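Local coordinates for succinate-semialdehyde dehydrogenase (Streptococcus pyogenes MGAS1882, PDB 4OGD), which probably catalyses the NAD(P)+-dependent oxidation of succinic semialdehyde to succinate, and binds NADP+ as its cofactor, at residues His44-Glu47 with Arg48-Gln51; Tyr135-Ile138 with Met139-Phe142. All coordinates share one frame; numbering follows the deposited sequence.

Interaction 1: residues His44-Glu47 with Arg48-Gln51; sequences HLEE and RKAQ
The first two turns of helix 45-61 begin at His44, the N-cap residue, whose O accepts from Arg48 N at 3.0 Å. The same step of four joins Lys49 N to Leu45 O and Gln51 N to Glu47 O. Arg48 bends at chi3 (-53°), which folds its guanidinium back against the helix start, one face against Leu45 CA and the His44 carbonyl; in its plane a water at 2.9 Å from Arg48 NH1 also accepts from His44 N. Arg48 NH2 hydrogen-bonds the carbonyl of Ile147, near the end of helix 136-148, so this long side chain ties two helices of the aldehyde dehydrogenase fold together. Toward helix 78-103, Glu46 and Lys49 run side by side, and Lys49 NZ meets Glu46 OE2 on the syn side, somewhat out of the carboxylate plane, at 2.9 Å in a salt bridge; Lys49 NZ also forms a salt bridge with Asp100 of that helix. Leu45, lying against the same helix, sets CG 3.9 Å from Lys49 CD, so the aliphatic part of the lysine packs while its amine reaches the acids. The His44 ring points ND1 at Glu47 OE1, 2.7 Å away and in the ring plane, though the carboxylate is met from above its own plane, while His44 NE2 bonds Glu42.

Interaction 2: residues Tyr135-Ile138 with Met139-Phe142; sequences YYQI and MRVF
Tyr136 OH is gripped by two groups: Arg140 NH1 donates to it over 2.9 Å, and Ser420 holds it from outside the helix. The hydroxyl lies at the guanidinium edge, only 6° out of plane, where an N-H can point nearly at it. Tyr136 CG stands anti to the backbone N (chi1 162°), which swings the ring across the arginine chain, its plane steep to the guanidinium; Arg140 CG then sits over one ring face in a CH-pi contact, 4.0 Å from the centroid. A tyrosine suits this place because its face takes the methylenes while its OH takes the charged end. Gln137 runs beside Arg140 in the same direction, with its amide nearly perpendicular to the guanidinium; Gln137 OE1 rests over the centre of that group's face, 3.0 Å from Arg140 NH2, an approach too poorly angled for a hydrogen bond, while Gln137 NE2 donates to a water at 2.7 Å. Helix 136-148 is the crossover of a beta-alpha-beta unit between parallel strands 124-128 and 152-155 of the Rossmann-type sheet. From it Arg140 reaches out to a salt bridge with Glu437 and a cation-pi contact with Phe426. Ile138 O accepts from both Phe142 N at 2.8 Å and Val141 N at 3.0 Å, the second donor standing well above the carbonyl plane. Along the hydrophobic side, Ile138 CG2 meets Phe142 CB at 4.2 Å, and both residues pack on helix 161-173.

How the interactions relate
Both contacts are the opening turns of a helix, but they differ in burial. Interaction 1 lies at the surface, about 26 Å from the chain centre, where a salt bridge and water bridges lie beside one buried arginine; interaction 2 is wholly buried, about 9 Å from that centre, and surrounds its arginine with aromatic rings, an amide, acids and a water. The two contacts do not touch, their centres being about 18 Å apart, yet their helices pack together: Met139 and Phe142 lean on helix 45-61, whereas Lys49 and Gln51 touch helix 136-148. Helix 78-103 is a shared neighbour, meeting Leu45 and the Glu46-Lys49 pair at 44-51 and apolar and aromatic side chains at 135-142.

Interaction 1: residues His44-Glu47 with Arg48-Gln51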
loop_
_atom_site.group_PDB
_atom_site.type_symbol
_atom_site.label_atom_id
_atom_site.label_comp_id
_atom_site.label_asym_id
_atom_site.label_seq_id
_atom_site.Cartn_x
_atom_site.Cartn_y
_atom_site.Cartn_z
ATOM N N HIS A 44 8.038 -25.532 3.280
ATOM C CA HIS A 44 9.223 -25.387 4.115
ATOM C C HIS A 44 8.946 -24.461 5.289
ATOM O O HIS A 44 9.878 -23.963 5.930
ATOM C CB HIS A 44 10.393 -24.846 3.288
ATOM C CG HIS A 44 10.904 -25.810 2.263
ATOM N ND1 HIS A 44 11.876 -26.747 2.541
ATOM C CD2 HIS A 44 10.565 -25.992 0.965
ATOM C CE1 HIS A 44 12.121 -27.458 1.456
ATOM N NE2 HIS A 44 11.338 -27.024 0.486
ATOM N N LEU A 45 7.668 -24.235 5.581
ATOM C CA LEU A 45 7.285 -23.328 6.663
ATOM C C LEU A 45 7.881 -23.696 8.022
ATOM O O LEU A 45 8.434 -22.834 8.709
ATOM C CB LEU A 45 5.763 -23.221 6.780
ATOM C CG LEU A 45 5.257 -22.364 7.948
ATOM C CD1 LEU A 45 5.765 -20.922 7.847
ATOM C CD2 LEU A 45 3.742 -22.393 8.002
ATOM N N GLU A 46 7.771 -24.963 8.419
ATOM C CA GLU A 46 8.320 -25.371 9.716
ATOM C C GLU A 46 9.834 -25.139 9.805
ATOM O O GLU A 46 10.340 -24.736 10.854
ATOM C CB GLU A 46 7.967 -26.832 10.032
ATOM C CG GLU A 46 6.485 -27.050 10.333
ATOM C CD GLU A 46 5.998 -26.227 11.518
ATOM O OE1 GLU A 46 6.763 -26.067 12.490
ATOM O OE2 GLU A 46 4.846 -25.749 11.482
ATOM N N GLU A 47 10.552 -25.376 8.709
ATOM C CA GLU A 47 11.977 -25.083 8.675
ATOM C C GLU A 47 12.231 -23.594 8.884
ATOM O O GLU A 47 13.107 -23.211 9.659
ATOM C CB GLU A 47 12.590 -25.520 7.348
ATOM C CG GLU A 47 12.686 -27.016 7.168
ATOM C CD GLU A 47 13.204 -27.387 5.797
ATOM O OE1 GLU A 47 13.121 -26.544 4.876
ATOM O OE2 GLU A 47 13.705 -28.515 5.638
ATOM N N ARG A 48 11.471 -22.751 8.194
ATOM C CA ARG A 48 11.676 -21.313 8.347
ATOM C C ARG A 48 11.330 -20.854 9.760
ATOM O O ARG A 48 12.009 -19.994 10.314
ATOM C CB ARG A 48 10.912 -20.505 7.287
ATOM C CG ARG A 48 11.415 -20.752 5.876
ATOM C CD ARG A 48 10.905 -19.705 4.868
ATOM N NE ARG A 48 9.456 -19.555 4.902
ATOM C CZ ARG A 48 8.614 -20.330 4.226
ATOM N NH1 ARG A 48 9.079 -21.321 3.464
ATOM N NH2 ARG A 48 7.306 -20.126 4.323
ATOM N N LYS A 49 10.292 -21.434 10.359
ATOM C CA LYS A 49 9.958 -21.090 11.740
ATOM C C LYS A 49 11.117 -21.425 12.669
ATOM O O LYS A 49 11.499 -20.619 13.516
ATOM C CB LYS A 49 8.685 -21.812 12.202
ATOM C CG LYS A 49 7.412 -21.221 11.602
ATOM C CD LYS A 49 6.247 -22.191 11.680
ATOM C CE LYS A 49 5.926 -22.581 13.109
ATOM N NZ LYS A 49 4.706 -23.448 13.173
ATOM N N ALA A 50 11.675 -22.619 12.507
ATOM C CA ALA A 50 12.791 -23.046 13.343
ATOM C C ALA A 50 14.021 -22.179 13.101
ATOM O O ALA A 50 14.746 -21.841 14.038
ATOM C CB ALA A 50 13.120 -24.510 13.081
ATOM N N GLN A 51 14.270 -21.845 11.842
ATOM C CA GLN A 51 15.416 -21.013 11.498
ATOM C C GLN A 51 15.292 -19.607 12.081
ATOM O O GLN A 51 16.277 -19.035 12.538
ATOM C CB GLN A 51 15.598 -20.971 9.977
ATOM C CG GLN A 51 16.112 -22.295 9.399
ATOM C CD GLN A 51 15.720 -22.495 7.954
ATOM O OE1 GLN A 51 15.235 -21.575 7.301
ATOM N NE2 GLN A 51 15.922 -23.711 7.442
HETATM O O HOH W 1 7.240 -23.026 2.065
HETATM O O HOH W 2 15.621 -24.594 4.632
#

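Interaction 2: residues Tyr135-Ile138 with Met139-Phe142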
loop_
_atom_site.group_PDB
_atom_site.type_symbol
_atom_site.label_atom_id
_atom_site.label_comp_id
_atom_site.label_asym_id
_atom_site.label_seq_id
_atom_site.Cartn_x
_atom_site.Cartn_y
_atom_site.Cartn_z
ATOM N N TYR A 135 19.767 -2.853 13.118
ATOM C CA TYR A 135 19.254 -4.220 13.200
ATOM C C TYR A 135 17.732 -4.282 13.292
ATOM O O TYR A 135 17.095 -5.054 12.566
ATOM C CB TYR A 135 19.920 -4.993 14.357
ATOM C CG TYR A 135 21.016 -5.901 13.853
ATOM C CD1 TYR A 135 22.070 -5.391 13.120
ATOM C CD2 TYR A 135 20.977 -7.279 14.078
ATOM C CE1 TYR A 135 23.064 -6.211 12.626
ATOM C CE2 TYR A 135 21.977 -8.114 13.587
ATOM C CZ TYR A 135 23.015 -7.568 12.857
ATOM O OH TYR A 135 24.016 -8.376 12.348
ATOM N N TYR A 136 17.165 -3.488 14.194
ATOM C CA TYR A 136 15.723 -3.442 14.412
ATOM C C TYR A 136 14.954 -3.121 13.140
ATOM O O TYR A 136 13.936 -3.758 12.868
ATOM C CB TYR A 136 15.413 -2.456 15.545
ATOM C CG TYR A 136 13.992 -1.945 15.650
ATOM C CD1 TYR A 136 12.973 -2.730 16.194
ATOM C CD2 TYR A 136 13.685 -0.653 15.266
ATOM C CE1 TYR A 136 11.672 -2.235 16.322
ATOM C CE2 TYR A 136 12.400 -0.157 15.382
ATOM C CZ TYR A 136 11.400 -0.947 15.911
ATOM O OH TYR A 136 10.120 -0.440 16.020
ATOM N N GLN A 137 15.446 -2.175 12.339
ATOM C CA GLN A 137 14.722 -1.834 11.114
ATOM C C GLN A 137 14.781 -2.967 10.082
ATOM O O GLN A 137 13.860 -3.114 9.273
ATOM C CB GLN A 137 15.195 -0.517 10.480
ATOM C CG GLN A 137 15.198 0.708 11.382
ATOM C CD GLN A 137 13.860 1.064 11.984
ATOM O OE1 GLN A 137 12.804 0.606 11.538
ATOM N NE2 GLN A 137 13.897 1.910 13.008
ATOM N N ILE A 138 15.844 -3.770 10.094
ATOM C CA ILE A 138 15.857 -4.960 9.238
ATOM C C ILE A 138 14.885 -6.004 9.770
ATOM O O ILE A 138 14.068 -6.550 9.024
ATOM C CB ILE A 138 17.247 -5.622 9.138
ATOM C CG1 ILE A 138 18.298 -4.638 8.622
ATOM C CG2 ILE A 138 17.180 -6.824 8.203
ATOM C CD1 ILE A 138 19.726 -5.204 8.698
ATOM N N MET A 139 14.967 -6.283 11.064
ATOM C CA MET A 139 14.196 -7.380 11.637
ATOM C C MET A 139 12.693 -7.154 11.482
ATOM O O MET A 139 11.935 -8.107 11.268
ATOM C CB MET A 139 14.568 -7.609 13.112
ATOM C CG MET A 139 13.975 -8.904 13.687
ATOM S SD MET A 139 14.629 -10.370 12.871
ATOM C CE MET A 139 16.117 -10.577 13.845
ATOM N N ARG A 140 12.269 -5.893 11.551
ATOM C CA ARG A 140 10.848 -5.560 11.418
ATOM C C ARG A 140 10.265 -6.071 10.114
ATOM O O ARG A 140 9.086 -6.416 10.057
ATOM C CB ARG A 140 10.607 -4.046 11.528
ATOM C CG ARG A 140 10.700 -3.511 12.951
ATOM C CD ARG A 140 9.901 -2.225 13.192
ATOM N NE ARG A 140 9.894 -1.299 12.069
ATOM C CZ ARG A 140 9.841 0.029 12.186
ATOM N NH1 ARG A 140 9.812 0.608 13.381
ATOM N NH2 ARG A 140 9.841 0.782 11.098
ATOM N N VAL A 141 11.082 -6.107 9.067
ATOM C CA VAL A 141 10.597 -6.569 7.770
ATOM C C VAL A 141 11.106 -7.948 7.380
ATOM O O VAL A 141 10.395 -8.684 6.698
ATOM C CB VAL A 141 10.871 -5.550 6.637
ATOM C CG1 VAL A 141 10.089 -4.287 6.891
ATOM C CG2 VAL A 141 12.349 -5.235 6.523
ATOM N N PHE A 142 12.316 -8.317 7.812
ATOM C CA PHE A 142 12.800 -9.657 7.505
ATOM C C PHE A 142 11.941 -10.741 8.163
ATOM O O PHE A 142 11.577 -11.723 7.509
ATOM C CB PHE A 142 14.269 -9.835 7.907
ATOM C CG PHE A 142 14.731 -11.258 7.823
ATOM C CD1 PHE A 142 14.912 -11.863 6.587
ATOM C CD2 PHE A 142 14.944 -12.003 8.974
ATOM C CE1 PHE A 142 15.317 -13.193 6.497
ATOM C CE2 PHE A 142 15.339 -13.336 8.888
ATOM C CZ PHE A 142 15.529 -13.920 7.658
HETATM O O HOH W 3 11.662 2.956 14.170
#